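Local structure of cytoplasmic protein (Cryptococcus neoformans var. grubii serotype A, 7LPO) at residues Ile736-His740 / Gly741-Ile745; Lys230-Gln233 / Asp234-Asp238; Asp193-Ala196 / Met197-Gly200; Gly648-Pro652 / Thr653-Asp657. The protein probably hydrolyses steryl beta-glucosides, releasing glucose from the sterol, as a fungal sterylglucosidase of glycoside hydrolase family 5. All coordinates share one frame; numbering follows the deposited sequence.

Contact 1: residues Ile736-His740 / Gly741-Ile745; sequences IVASH and GRVEI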
loop_
_atom_site.group_PDB
_atom_site.type_symbol
_atom_site.label_atom_id
_atom_site.label_comp_id
_atom_site.label_asym_id
_atom_site.label_seq_id
_atom_site.Cartn_x
_atom_site.Cartn_y
_atom_site.Cartn_z
ATOM N N ILE A 736 11.326 -17.316 30.983
ATOM C CA ILE A 736 10.668 -18.080 29.929
ATOM C C ILE A 736 10.011 -19.311 30.539
ATOM O O ILE A 736 10.639 -20.036 31.317
ATOM C CB ILE A 736 11.666 -18.491 28.832
ATOM C CG1 ILE A 736 12.250 -17.246 28.145
ATOM C CG2 ILE A 736 10.994 -19.415 27.830
ATOM C CD1 ILE A 736 13.480 -17.527 27.317
ATOM N N VAL A 737 8.756 -19.553 30.170
ATOM C CA VAL A 737 8.000 -20.718 30.617
ATOM C C VAL A 737 7.454 -21.405 29.371
ATOM O O VAL A 737 6.562 -20.868 28.701
ATOM C CB VAL A 737 6.862 -20.338 31.574
ATOM C CG1 VAL A 737 6.097 -21.581 32.022
ATOM C CG2 VAL A 737 7.414 -19.587 32.776
ATOM N N ALA A 738 7.987 -22.580 29.055
ATOM C CA ALA A 738 7.529 -23.376 27.925
ATOM C C ALA A 738 6.888 -24.668 28.419
ATOM O O ALA A 738 7.386 -25.303 29.353
ATOM C CB ALA A 738 8.683 -23.691 26.972
ATOM N N SER A 739 5.783 -25.054 27.780
ATOM C CA SER A 739 5.024 -26.217 28.222
ATOM C C SER A 739 5.710 -27.524 27.848
ATOM O O SER A 739 5.532 -28.533 28.539
ATOM C CB SER A 739 3.620 -26.183 27.613
ATOM O OG SER A 739 3.703 -26.253 26.198
ATOM N N HIS A 740 6.463 -27.525 26.754
ATOM C CA HIS A 740 7.208 -28.679 26.285
ATOM C C HIS A 740 8.586 -28.207 25.846
ATOM O O HIS A 740 8.784 -27.035 25.523
ATOM C CB HIS A 740 6.508 -29.377 25.104
ATOM C CG HIS A 740 5.124 -29.858 25.408
ATOM N ND1 HIS A 740 4.085 -29.001 25.710
ATOM C CD2 HIS A 740 4.604 -31.108 25.446
ATOM C CE1 HIS A 740 2.987 -29.703 25.928
ATOM N NE2 HIS A 740 3.276 -30.985 25.779
ATOM N N GLY A 741 9.544 -29.130 25.837
ATOM C CA GLY A 741 10.819 -28.879 25.191
ATOM C C GLY A 741 11.785 -28.016 25.990
ATOM O O GLY A 741 11.677 -27.852 27.212
ATOM N N ARG A 742 12.765 -27.471 25.264
ATOM C CA ARG A 742 13.847 -26.684 25.840
ATOM C C ARG A 742 14.079 -25.443 24.985
ATOM O O ARG A 742 13.716 -25.399 23.807
ATOM C CB ARG A 742 15.145 -27.500 25.941
ATOM C CG ARG A 742 15.744 -27.861 24.600
ATOM C CD ARG A 742 16.978 -28.764 24.732
ATOM N NE ARG A 742 17.475 -29.202 23.422
ATOM C CZ ARG A 742 18.328 -28.508 22.676
ATOM N NH1 ARG A 742 18.797 -27.345 23.107
ATOM N NH2 ARG A 742 18.719 -28.978 21.498
ATOM N N VAL A 743 14.708 -24.431 25.590
ATOM C CA VAL A 743 14.930 -23.147 24.935
ATOM C C VAL A 743 16.336 -22.640 25.232
ATOM O O VAL A 743 16.964 -23.013 26.224
ATOM C CB VAL A 743 13.904 -22.078 25.382
ATOM C CG1 VAL A 743 12.483 -22.638 25.372
ATOM C CG2 VAL A 743 14.247 -21.573 26.782
ATOM N N GLU A 744 16.816 -21.756 24.359
ATOM C CA GLU A 744 18.041 -21.006 24.597
ATOM C C GLU A 744 17.946 -19.697 23.824
ATOM O O GLU A 744 17.387 -19.651 22.727
ATOM C CB GLU A 744 19.286 -21.806 24.193
ATOM C CG GLU A 744 19.639 -21.747 22.735
ATOM C CD GLU A 744 21.022 -22.317 22.445
ATOM O OE1 GLU A 744 21.429 -23.282 23.129
ATOM O OE2 GLU A 744 21.700 -21.795 21.528
ATOM N N ILE A 745 18.494 -18.635 24.406
ATOM C CA ILE A 745 18.435 -17.302 23.821
ATOM C C ILE A 745 19.830 -16.888 23.374
ATOM O O ILE A 745 20.827 -17.206 24.034
ATOM C CB ILE A 745 17.864 -16.268 24.814
ATOM C CG1 ILE A 745 18.690 -16.252 26.101
ATOM C CG2 ILE A 745 16.407 -16.574 25.164
ATOM C CD1 ILE A 745 18.260 -15.195 27.123
#
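I736 and A738 face V743 and I745 across a beta-arch, the bend by which the chain leaves one sheet of the C-terminal beta-sandwich and enters the other. Strand 736-738 is bonded to strand 761-770 and strand 742-745 to strand 749-753, so the two meet through side chains; their axes come within 8.2 Å and run 152° apart, nearly antiparallel. I736 and V743 slide past one another in opposite senses, flank to flank, with I736 CG2 4.0 Å from V743 CG2. The longer limb of I736 leaves beside the backbone N (chi1 -63°) and reaches across toward the facing strand, bringing CD1 to 3.8 Å from I745 CG2; these two side chains also pass in opposite directions. A738 contributes its CB, 4.3 Å from V743 CG1. V743 therefore has one methyl against each of two facing residues, while I766 touches I736 and V743, and W752 touches A738 and V743. R742 leans outward to a salt bridge with E703 and a cation-pi contact with W753. S739-G741 make the bend, G741 with a positive phi of 78°. Beside it H740 turns its imidazole away from the arch and stacks on Y764. That ring is also held at its edge: S739 OG lies in the imidazole plane, hydrogen-bonded to H740 ND1 at 2.8 Å.

Contact 2: residues Lys230-Gln233 / Asp234-Asp238; sequences KNIQ and DFLQD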
loop_
_atom_site.group_PDB
_atom_site.type_symbol
_atom_site.label_atom_id
_atom_site.label_comp_id
_atom_site.label_asym_id
_atom_site.label_seq_id
_atom_site.Cartn_x
_atom_site.Cartn_y
_atom_site.Cartn_z
ATOM N N LYS A 230 -4.553 1.138 -31.289
ATOM C CA LYS A 230 -5.085 0.378 -30.162
ATOM C C LYS A 230 -6.120 1.204 -29.407
ATOM O O LYS A 230 -6.062 2.435 -29.387
ATOM C CB LYS A 230 -3.992 -0.001 -29.154
ATOM C CG LYS A 230 -2.876 -0.892 -29.627
ATOM C CD LYS A 230 -1.807 -0.917 -28.530
ATOM C CE LYS A 230 -0.804 -2.048 -28.703
ATOM N NZ LYS A 230 0.148 -2.122 -27.542
ATOM N N ASN A 231 -7.053 0.534 -28.739
ATOM C CA ASN A 231 -7.839 1.259 -27.749
ATOM C C ASN A 231 -6.917 1.780 -26.642
ATOM O O ASN A 231 -5.925 1.147 -26.276
ATOM C CB ASN A 231 -8.933 0.380 -27.151
ATOM C CG ASN A 231 -9.881 1.175 -26.229
ATOM O OD1 ASN A 231 -9.625 1.346 -25.038
ATOM N ND2 ASN A 231 -10.965 1.665 -26.792
ATOM N N ILE A 232 -7.235 2.966 -26.125
ATOM C CA ILE A 232 -6.470 3.541 -25.018
ATOM C C ILE A 232 -6.285 2.538 -23.881
ATOM O O ILE A 232 -5.258 2.554 -23.188
ATOM C CB ILE A 232 -7.166 4.832 -24.530
ATOM C CG1 ILE A 232 -6.357 5.527 -23.442
ATOM C CG2 ILE A 232 -8.569 4.522 -24.018
ATOM C CD1 ILE A 232 -4.935 5.803 -23.819
ATOM N N GLN A 233 -7.248 1.634 -23.689
ATOM C CA GLN A 233 -7.116 0.631 -22.634
ATOM C C GLN A 233 -5.878 -0.237 -22.842
ATOM O O GLN A 233 -5.114 -0.486 -21.900
ATOM C CB GLN A 233 -8.378 -0.239 -22.570
ATOM C CG GLN A 233 -8.285 -1.417 -21.617
ATOM C CD GLN A 233 -9.460 -2.381 -21.748
ATOM O OE1 GLN A 233 -10.552 -1.994 -22.168
ATOM N NE2 GLN A 233 -9.236 -3.649 -21.386
ATOM N N ASP A 234 -5.671 -0.722 -24.072
ATOM C CA ASP A 234 -4.511 -1.567 -24.351
ATOM C C ASP A 234 -3.224 -0.754 -24.343
ATOM O O ASP A 234 -2.200 -1.201 -23.812
ATOM C CB ASP A 234 -4.688 -2.279 -25.696
ATOM C CG ASP A 234 -5.642 -3.477 -25.605
ATOM O OD1 ASP A 234 -5.713 -4.110 -24.526
ATOM O OD2 ASP A 234 -6.332 -3.778 -26.605
ATOM N N PHE A 235 -3.255 0.441 -24.927
ATOM C CA PHE A 235 -2.089 1.314 -24.899
ATOM C C PHE A 235 -1.591 1.507 -23.467
ATOM O O PHE A 235 -0.424 1.241 -23.164
ATOM C CB PHE A 235 -2.457 2.647 -25.562
ATOM C CG PHE A 235 -1.309 3.598 -25.722
ATOM C CD1 PHE A 235 -0.982 4.488 -24.712
ATOM C CD2 PHE A 235 -0.572 3.622 -26.891
ATOM C CE1 PHE A 235 0.072 5.372 -24.863
ATOM C CE2 PHE A 235 0.484 4.497 -27.044
ATOM C CZ PHE A 235 0.804 5.373 -26.036
ATOM N N LEU A 236 -2.475 1.928 -22.558
ATOM C CA LEU A 236 -2.044 2.182 -21.184
ATOM C C LEU A 236 -1.616 0.896 -20.484
ATOM O O LEU A 236 -0.556 0.854 -19.852
ATOM C CB LEU A 236 -3.156 2.875 -20.392
ATOM C CG LEU A 236 -3.526 4.285 -20.858
ATOM C CD1 LEU A 236 -4.723 4.873 -20.094
ATOM C CD2 LEU A 236 -2.324 5.212 -20.752
ATOM N N GLN A 237 -2.421 -0.171 -20.577
ATOM C CA GLN A 237 -2.070 -1.397 -19.862
ATOM C C GLN A 237 -0.787 -2.009 -20.415
ATOM O O GLN A 237 0.066 -2.470 -19.649
ATOM C CB GLN A 237 -3.214 -2.419 -19.932
ATOM C CG GLN A 237 -4.426 -2.079 -19.080
ATOM C CD GLN A 237 -5.287 -3.299 -18.742
ATOM O OE1 GLN A 237 -4.775 -4.395 -18.486
ATOM N NE2 GLN A 237 -6.603 -3.101 -18.720
ATOM N N ASP A 238 -0.628 -2.025 -21.743
ATOM C CA ASP A 238 0.567 -2.623 -22.338
ATOM C C ASP A 238 1.827 -1.856 -21.952
ATOM O O ASP A 238 2.882 -2.458 -21.725
ATOM C CB ASP A 238 0.441 -2.675 -23.865
ATOM C CG ASP A 238 -0.534 -3.731 -24.344
ATOM O OD1 ASP A 238 -1.076 -4.484 -23.512
ATOM O OD2 ASP A 238 -0.771 -3.804 -25.567
HETATM O O HOH W 1 -7.110 -2.551 -28.713
HETATM O O HOH W 2 -6.156 -4.400 -21.903
#
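K230 turns its CG opposite its own carbonyl carbon (chi1 -62°) and then runs extended, while D238 leaves its backbone in the same sense (chi1 -73°); NZ and OD2 meet at 2.8 Å in a salt bridge that uses the anti lone pair of OD2. The lysine thus straps the first turns of helix 232-254, its CD 4.1 Å from F235 N. N231 is the N-cap: its OD1 accepts from Q233 N at 2.7 Å, and its backbone O takes F235 N at 3.1 Å in a nearly straight bond. On another flank I232 CD1 lies 3.6 Å from L236 CG, both residues packing against F214 of helix 206-221. Q233 and Q237 point the same way side by side, their amide planes 19° apart; Q233 OE1 accepts from K219 N and Q237 NE2 gives to F215 O. One water joins N231 N to D234 OD2, and another joins Q233 NE2 to D234 OD1, which also meets K219 NZ in a salt bridge. With K219 and two waters gripping it near the N-terminal end of the helix, the D234 carboxylate is probably stabilised as an anion.

Contact 3: residues Asp193-Ala196 / Met197-Gly200; sequences DFPA and MIWG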
loop_
_atom_site.group_PDB
_atom_site.type_symbol
_atom_site.label_atom_id
_atom_site.label_comp_id
_atom_site.label_asym_id
_atom_site.label_seq_id
_atom_site.Cartn_x
_atom_site.Cartn_y
_atom_site.Cartn_z
ATOM N N ASP A 193 -2.002 24.347 4.021
ATOM C CA ASP A 193 -3.432 24.301 4.300
ATOM C C ASP A 193 -4.136 23.117 3.648
ATOM O O ASP A 193 -5.364 23.020 3.745
ATOM C CB ASP A 193 -4.115 25.587 3.819
ATOM C CG ASP A 193 -3.935 26.756 4.781
ATOM O OD1 ASP A 193 -3.284 26.588 5.837
ATOM O OD2 ASP A 193 -4.452 27.851 4.473
ATOM N N PHE A 194 -3.413 22.243 2.963
ATOM C CA PHE A 194 -4.014 21.108 2.263
ATOM C C PHE A 194 -4.818 20.254 3.243
ATOM O O PHE A 194 -4.245 19.747 4.218
ATOM C CB PHE A 194 -2.901 20.290 1.607
ATOM C CG PHE A 194 -3.348 19.437 0.455
ATOM C CD1 PHE A 194 -4.250 19.907 -0.475
ATOM C CD2 PHE A 194 -2.840 18.162 0.296
ATOM C CE1 PHE A 194 -4.654 19.114 -1.529
ATOM C CE2 PHE A 194 -3.230 17.368 -0.764
ATOM C CZ PHE A 194 -4.142 17.840 -1.672
ATOM N N PRO A 195 -6.129 20.094 3.053
ATOM C CA PRO A 195 -6.925 19.366 4.052
ATOM C C PRO A 195 -6.456 17.927 4.215
ATOM O O PRO A 195 -6.055 17.261 3.258
ATOM C CB PRO A 195 -8.357 19.436 3.500
ATOM C CG PRO A 195 -8.367 20.610 2.588
ATOM C CD PRO A 195 -6.972 20.700 2.005
ATOM N N ALA A 196 -6.528 17.448 5.451
ATOM C CA ALA A 196 -6.082 16.101 5.783
ATOM C C ALA A 196 -6.750 15.051 4.908
ATOM O O ALA A 196 -7.982 14.961 4.847
ATOM C CB ALA A 196 -6.381 15.812 7.255
ATOM N N MET A 197 -5.923 14.244 4.248
ATOM C CA MET A 197 -6.358 13.051 3.529
ATOM C C MET A 197 -7.292 13.371 2.374
ATOM O O MET A 197 -7.986 12.479 1.866
ATOM C CB MET A 197 -7.044 12.066 4.479
ATOM C CG MET A 197 -6.128 11.433 5.531
ATOM S SD MET A 197 -4.477 10.982 4.941
ATOM C CE MET A 197 -4.686 9.293 4.527
ATOM N N ILE A 198 -7.349 14.631 1.937
ATOM C CA ILE A 198 -8.221 14.937 0.815
ATOM C C ILE A 198 -7.662 14.361 -0.479
ATOM O O ILE A 198 -8.406 14.199 -1.451
ATOM C CB ILE A 198 -8.452 16.454 0.698
ATOM C CG1 ILE A 198 -9.693 16.726 -0.159
ATOM C CG2 ILE A 198 -7.250 17.139 0.120
ATOM C CD1 ILE A 198 -10.156 18.179 -0.120
ATOM N N TRP A 199 -6.371 14.016 -0.508
ATOM C CA TRP A 199 -5.778 13.506 -1.740
ATOM C C TRP A 199 -6.547 12.301 -2.254
ATOM O O TRP A 199 -6.602 12.064 -3.473
ATOM C CB TRP A 199 -4.303 13.152 -1.511
ATOM C CG TRP A 199 -4.095 11.965 -0.618
ATOM C CD1 TRP A 199 -3.815 11.982 0.720
ATOM C CD2 TRP A 199 -4.146 10.590 -0.998
ATOM N NE1 TRP A 199 -3.699 10.692 1.198
ATOM C CE2 TRP A 199 -3.898 9.823 0.159
ATOM C CE3 TRP A 199 -4.376 9.926 -2.210
ATOM C CZ2 TRP A 199 -3.891 8.439 0.145
ATOM C CZ3 TRP A 199 -4.360 8.545 -2.220
ATOM C CH2 TRP A 199 -4.117 7.820 -1.050
ATOM N N GLY A 200 -7.161 11.537 -1.346
ATOM C CA GLY A 200 -7.835 10.310 -1.728
ATOM C C GLY A 200 -9.112 10.537 -2.514
ATOM O O GLY A 200 -9.528 9.659 -3.281
HETATM O O HOH W 3 -4.235 15.147 1.807
#
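I198 lays its CG2 methyl over one face of the F194 ring at a type II beta turn that runs from P195 to I198 and leads into a 3-10 turn. I198 sends CG1 opposite its backbone N (chi1 -162°), which leaves CG2 between that N and the carbonyl carbon and aims this methyl at the phenyl ring. CG2 sits 3.9 Å from the F194 ring centroid and 23° off the normal, a CH-pi contact displaced toward the rim; the two side chains lie obliquely to each other. The same methyl is wedged against the proline, 4.0 Å from P195 CD, while the other branch takes I198 CD1 to 4.1 Å from P195 CG. F194 also stacks with H180 and meets W183 edge-to-face, which probably helps to fix the rotation of the ring.

The turn is closed by I198 N, which gives a hydrogen bond to P195 O at 3.2 Å. A water donates a second bond to P195 O at 3.1 Å. M197, third in the turn, adopts a positive phi of 63°, unusual for a residue with a side chain. Its side chain is bent at both later torsions, packs on L459, M460 and E588, and comes within about 4 Å of a bound Tris molecule. W199 turns its indole toward W585, with which it makes an edge-to-face contact. A196 O accepts a hydrogen bond from K293 NZ. An apolar, polarisable sulfur side chain is thus held by a hydrogen-bonded turn beside a Tris probably taken up from the crystallisation liquor; M197 may line a pocket there.

Contact 4: residues Gly648-Pro652 / Thr653-Asp657; sequences GDFSP and TLILD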
loop_
_atom_site.group_PDB
_atom_site.type_symbol
_atom_site.label_atom_id
_atom_site.label_comp_id
_atom_site.label_asym_id
_atom_site.label_seq_id
_atom_site.Cartn_x
_atom_site.Cartn_y
_atom_site.Cartn_z
ATOM N N GLY A 648 24.064 -8.376 20.500
ATOM C CA GLY A 648 23.777 -7.179 21.267
ATOM C C GLY A 648 24.931 -6.203 21.169
ATOM O O GLY A 648 25.102 -5.316 22.014
ATOM N N ASP A 649 25.726 -6.362 20.113
ATOM C CA ASP A 649 26.964 -5.622 19.925
ATOM C C ASP A 649 26.751 -4.247 19.302
ATOM O O ASP A 649 27.738 -3.574 18.982
ATOM C CB ASP A 649 27.922 -6.445 19.056
ATOM C CG ASP A 649 29.360 -6.391 19.547
ATOM O OD1 ASP A 649 29.619 -5.787 20.611
ATOM O OD2 ASP A 649 30.238 -6.959 18.862
ATOM N N PHE A 650 25.506 -3.813 19.124
ATOM C CA PHE A 650 25.201 -2.465 18.667
ATOM C C PHE A 650 24.671 -1.640 19.834
ATOM O O PHE A 650 24.392 -2.156 20.919
ATOM C CB PHE A 650 24.184 -2.479 17.519
ATOM C CG PHE A 650 22.910 -3.207 17.843
ATOM C CD1 PHE A 650 21.862 -2.559 18.468
ATOM C CD2 PHE A 650 22.762 -4.542 17.517
ATOM C CE1 PHE A 650 20.696 -3.226 18.756
ATOM C CE2 PHE A 650 21.597 -5.216 17.810
ATOM C CZ PHE A 650 20.562 -4.554 18.434
ATOM N N SER A 651 24.527 -0.332 19.590
ATOM C CA SER A 651 24.110 0.641 20.584
ATOM C C SER A 651 22.589 0.729 20.645
ATOM O O SER A 651 21.912 0.574 19.623
ATOM C CB SER A 651 24.687 2.011 20.244
ATOM O OG SER A 651 24.131 3.020 21.059
ATOM N N PRO A 652 22.010 0.964 21.826
ATOM C CA PRO A 652 20.562 1.235 21.871
ATOM C C PRO A 652 20.156 2.398 20.981
ATOM O O PRO A 652 18.995 2.470 20.560
ATOM C CB PRO A 652 20.281 1.542 23.351
ATOM C CG PRO A 652 21.538 1.300 24.096
ATOM C CD PRO A 652 22.637 0.913 23.159
ATOM N N THR A 653 21.081 3.311 20.679
ATOM C CA THR A 653 20.753 4.458 19.839
ATOM C C THR A 653 20.254 4.036 18.464
ATOM O O THR A 653 19.423 4.732 17.870
ATOM C CB THR A 653 21.980 5.359 19.701
ATOM O OG1 THR A 653 22.271 5.946 20.974
ATOM C CG2 THR A 653 21.744 6.464 18.683
ATOM N N LEU A 654 20.755 2.919 17.933
ATOM C CA LEU A 654 20.285 2.441 16.637
ATOM C C LEU A 654 18.787 2.159 16.661
ATOM O O LEU A 654 18.053 2.543 15.740
ATOM C CB LEU A 654 21.052 1.183 16.235
ATOM C CG LEU A 654 20.599 0.515 14.937
ATOM C CD1 LEU A 654 20.955 1.371 13.733
ATOM C CD2 LEU A 654 21.226 -0.872 14.819
ATOM N N ILE A 655 18.312 1.476 17.703
ATOM C CA ILE A 655 16.918 1.041 17.723
ATOM C C ILE A 655 15.984 2.027 18.404
ATOM O O ILE A 655 14.761 1.819 18.386
ATOM C CB ILE A 655 16.786 -0.335 18.406
ATOM C CG1 ILE A 655 17.417 -0.324 19.804
ATOM C CG2 ILE A 655 17.439 -1.423 17.548
ATOM C CD1 ILE A 655 17.297 -1.633 20.535
ATOM N N LEU A 656 16.499 3.093 18.982
ATOM C CA LEU A 656 15.651 4.051 19.679
ATOM C C LEU A 656 15.699 5.449 19.093
ATOM O O LEU A 656 14.658 6.106 18.989
ATOM C CB LEU A 656 16.044 4.140 21.162
ATOM C CG LEU A 656 15.946 2.881 22.015
ATOM C CD1 LEU A 656 16.440 3.185 23.428
ATOM C CD2 LEU A 656 14.522 2.362 22.023
ATOM N N ASP A 657 16.878 5.945 18.741
ATOM C CA ASP A 657 17.026 7.356 18.404
ATOM C C ASP A 657 16.431 7.645 17.030
ATOM O O ASP A 657 16.821 7.024 16.036
ATOM C CB ASP A 657 18.496 7.745 18.447
ATOM C CG ASP A 657 18.704 9.235 18.448
ATOM O OD1 ASP A 657 17.978 9.930 19.180
ATOM O OD2 ASP A 657 19.594 9.704 17.719
#
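F650, L654 and I655 form the apolar centre where the chain enters the short helix 652-656. The phenyl group crosses both aliphatic side chains at about a right angle: F650 CD1 lies 4.1 Å from L654 CD2, and F650 CE1 lies 3.9 Å from I655 CG2. F650 holds CG between its backbone N and carbonyl carbon (chi1 55°), a rotation that swings the ring toward helix 652-656. L654 offers CD2 near the CG-CD1 side of the ring, while I655 meets it farther out at CE1. A second, smaller apolar pair lies one turn apart, P652 CB at 4.2 Å from L656 CD1.

Outward from this centre is the cap. S651 is the N-cap residue, its OG opposite the backbone N (chi1 170°), where it accepts a bond from T653 N at 3.1 Å. Its backbone O takes L654 N at 3.1 Å. P652 O is approached by both I655 N and L656 N, each bond weak and bent. Just after the helix, D657 N gives a bond to T653 O at 3.0 Å, and D657 OD1 accepts from E599 N.

The helix lies against helix 83-93, where L654 touches L86 and A93, with L654 O bonded to R90 NE, and I655 O to NE1 of W94 just past that helix. I655 also packs on F713 and V714 of helix 713-716, while F650 reaches L730 and Q748, the latter in the loop between strands 742-746 and 749-753.

Overall arrangement
The four contacts are separate and lie in series along the chain, in the order 3, 2, 4, 1. Contact 3 is the one beside the bound Tris, which M197 approaches to about 4 Å and which may mark a pocket. Contact 2 follows it at the start of helix 232-254, centres about 31 Å apart and nearest atoms about 18 Å. Contact 4, with its centre about 36 Å from that of contact 3, bridges from helix 83-93 toward the C-terminal part, where contact 1 joins two sheets of the sandwich. Contacts 4 and 1 lie on the same side of the chain's centre, nearest atoms about 10 Å apart, whereas contacts 1 and 2 lie on opposite sides of it, centres about 58 Å apart.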